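Local structure of 6-phosphogluconolactonase (3CSS) at residues V155-L160 and Y211-V216. The protein probably hydrolyses 6-phosphogluconolactone to 6-phosphogluconate, the second step in the oxidative stage of the pentose phosphate pathway. Sequence-based numbering, arbitrary orientation.
Sequences VVDIVL and YAKHVV. Unlike the reference sequence in segment 211-216: Y211 (reference His).
K213 leans across V155 and D157 where two parallel strands begin. Its N-H bonds to V156 O, and its CB lies 3.4 Å from the carbonyl O of D157; CG, anti to its own carbonyl carbon (chi1 -58°), passes OD1 of D157 at 4.1 Å; after a bend at chi2, CE meets CG1 of V155 at 3.8 Å. A long, flexible lysine suits this exposed place, its methylenes lying against D157 and V155 while NZ stays 6.9 Å from D157 OD1, too far for a salt bridge; D157 OD2 accepts the backbone N-H of V40. Next to it, H214 N gives D157 O a weak, bent bond (122°), and the imidazole CD2 comes edge-on to that same oxygen at 3.2 Å; ND1 is bonded to S252 OG. Inward, strands 158-162 and 214-219 are neighbours in the parallel core of a Rossmann-like alpha/beta sheet, bonded from V159 N to H214 O and from V216 N to V159 O (2.8 Å). Beta-branched valines fit such extended backbone. I158, L160 and V216 share one face, where helix 14-30 packs on I158 and V216 and helix 50-59 on L160. V159 and V215 point to the opposite face; V159 CG2 presses on A212 CB at 3.5 Å, tighter than usual, and alanine's small methyl suits the approach.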
loop_
_atom_site.group_PDB
_atom_site.type_symbol
_atom_site.label_atom_id
_atom_site.label_comp_id
_atom_site.label_asym_id
_atom_site.label_seq_id
_atom_site.Cartn_x
_atom_site.Cartn_y
_atom_site.Cartn_z
ATOM N N VAL A 155 1.590 6.819 -11.844
ATOM C CA VAL A 155 0.146 6.618 -11.792
ATOM C C VAL A 155 -0.101 5.141 -11.581
ATOM O O VAL A 155 0.135 4.312 -12.467
ATOM C CB VAL A 155 -0.559 7.135 -13.059
ATOM C CG1 VAL A 155 -2.054 6.874 -12.974
ATOM C CG2 VAL A 155 -0.260 8.627 -13.245
ATOM N N VAL A 156 -0.522 4.806 -10.368
ATOM C CA VAL A 156 -0.780 3.416 -10.007
ATOM C C VAL A 156 -2.245 3.084 -10.290
ATOM O O VAL A 156 -3.134 3.845 -9.925
ATOM C CB VAL A 156 -0.409 3.171 -8.532
ATOM C CG1 VAL A 156 -0.742 1.748 -8.128
ATOM C CG2 VAL A 156 1.058 3.502 -8.309
ATOM N N ASP A 157 -2.512 1.939 -10.910
ATOM C CA ASP A 157 -3.903 1.526 -11.178
ATOM C C ASP A 157 -4.658 1.093 -9.911
ATOM O O ASP A 157 -5.799 1.519 -9.665
ATOM C CB ASP A 157 -3.961 0.408 -12.225
ATOM C CG ASP A 157 -3.525 0.881 -13.592
ATOM O OD1 ASP A 157 -4.329 1.589 -14.236
ATOM O OD2 ASP A 157 -2.378 0.597 -13.982
ATOM N N ILE A 158 -4.013 0.263 -9.107
ATOM C CA ILE A 158 -4.596 -0.226 -7.861
ATOM C C ILE A 158 -3.562 -0.188 -6.753
ATOM O O ILE A 158 -2.511 -0.821 -6.864
ATOM C CB ILE A 158 -5.111 -1.688 -7.984
ATOM C CG1 ILE A 158 -6.161 -1.790 -9.084
ATOM C CG2 ILE A 158 -5.638 -2.198 -6.600
ATOM C CD1 ILE A 158 -6.555 -3.205 -9.415
ATOM N N VAL A 159 -3.873 0.565 -5.698
ATOM C CA VAL A 159 -3.094 0.565 -4.461
ATOM C C VAL A 159 -3.853 -0.230 -3.408
ATOM O O VAL A 159 -4.957 0.149 -3.002
ATOM C CB VAL A 159 -2.774 1.999 -3.927
ATOM C CG1 VAL A 159 -1.963 1.908 -2.613
ATOM C CG2 VAL A 159 -2.047 2.857 -4.990
ATOM N N LEU A 160 -3.257 -1.327 -2.957
ATOM C CA LEU A 160 -3.794 -2.071 -1.855
ATOM C C LEU A 160 -3.244 -1.457 -0.569
ATOM O O LEU A 160 -2.052 -1.119 -0.514
ATOM C CB LEU A 160 -3.360 -3.527 -1.933
ATOM C CG LEU A 160 -3.846 -4.317 -3.140
ATOM C CD1 LEU A 160 -3.209 -5.715 -3.088
ATOM C CD2 LEU A 160 -5.362 -4.406 -3.101
ATOM N N TYR A 211 -3.247 10.051 -6.319
ATOM C CA TYR A 211 -3.314 10.047 -7.773
ATOM C C TYR A 211 -3.600 8.651 -8.371
ATOM O O TYR A 211 -3.756 8.517 -9.597
ATOM C CB TYR A 211 -2.033 10.607 -8.354
ATOM C CG TYR A 211 -1.981 12.111 -8.374
ATOM C CD1 TYR A 211 -1.092 12.817 -7.586
ATOM C CD2 TYR A 211 -2.820 12.826 -9.214
ATOM C CE1 TYR A 211 -1.040 14.199 -7.633
ATOM C CE2 TYR A 211 -2.782 14.217 -9.268
ATOM C CZ TYR A 211 -1.884 14.903 -8.473
ATOM O OH TYR A 211 -1.839 16.293 -8.522
ATOM N N ALA A 212 -3.669 7.623 -7.534
ATOM C CA ALA A 212 -3.948 6.274 -8.004
ATOM C C ALA A 212 -5.375 6.194 -8.545
ATOM O O ALA A 212 -6.273 6.913 -8.090
ATOM C CB ALA A 212 -3.718 5.226 -6.879
ATOM N N LYS A 213 -5.580 5.320 -9.531
ATOM C CA LYS A 213 -6.914 5.112 -10.099
ATOM C C LYS A 213 -7.917 4.466 -9.152
ATOM O O LYS A 213 -9.084 4.866 -9.103
ATOM C CB LYS A 213 -6.808 4.303 -11.403
ATOM C CG LYS A 213 -5.929 4.953 -12.456
ATOM C CD LYS A 213 -6.390 6.350 -12.821
ATOM C CE LYS A 213 -5.686 6.855 -14.071
ATOM N NZ LYS A 213 -6.145 8.221 -14.447
ATOM N N HIS A 214 -7.446 3.483 -8.392
ATOM C CA HIS A 214 -8.264 2.732 -7.433
ATOM C C HIS A 214 -7.432 2.462 -6.166
ATOM O O HIS A 214 -6.254 2.050 -6.242
ATOM C CB HIS A 214 -8.728 1.408 -8.035
ATOM C CG HIS A 214 -9.345 1.538 -9.394
ATOM N ND1 HIS A 214 -10.635 1.994 -9.578
ATOM C CD2 HIS A 214 -8.854 1.275 -10.629
ATOM C CE1 HIS A 214 -10.903 2.031 -10.876
ATOM N NE2 HIS A 214 -9.846 1.580 -11.535
ATOM N N VAL A 215 -8.045 2.685 -5.017
ATOM C CA VAL A 215 -7.414 2.388 -3.731
ATOM C C VAL A 215 -8.334 1.400 -3.020
ATOM O O VAL A 215 -9.531 1.615 -2.944
ATOM C CB VAL A 215 -7.227 3.669 -2.882
ATOM C CG1 VAL A 215 -6.667 3.336 -1.521
ATOM C CG2 VAL A 215 -6.332 4.685 -3.617
ATOM N N VAL A 216 -7.762 0.307 -2.530
ATOM C CA VAL A 216 -8.542 -0.747 -1.867
ATOM C C VAL A 216 -7.896 -1.029 -0.502
ATOM O O VAL A 216 -6.762 -1.497 -0.414
ATOM C CB VAL A 216 -8.592 -2.046 -2.699
ATOM C CG1 VAL A 216 -9.407 -3.161 -1.946
ATOM C CG2 VAL A 216 -9.140 -1.760 -4.113
#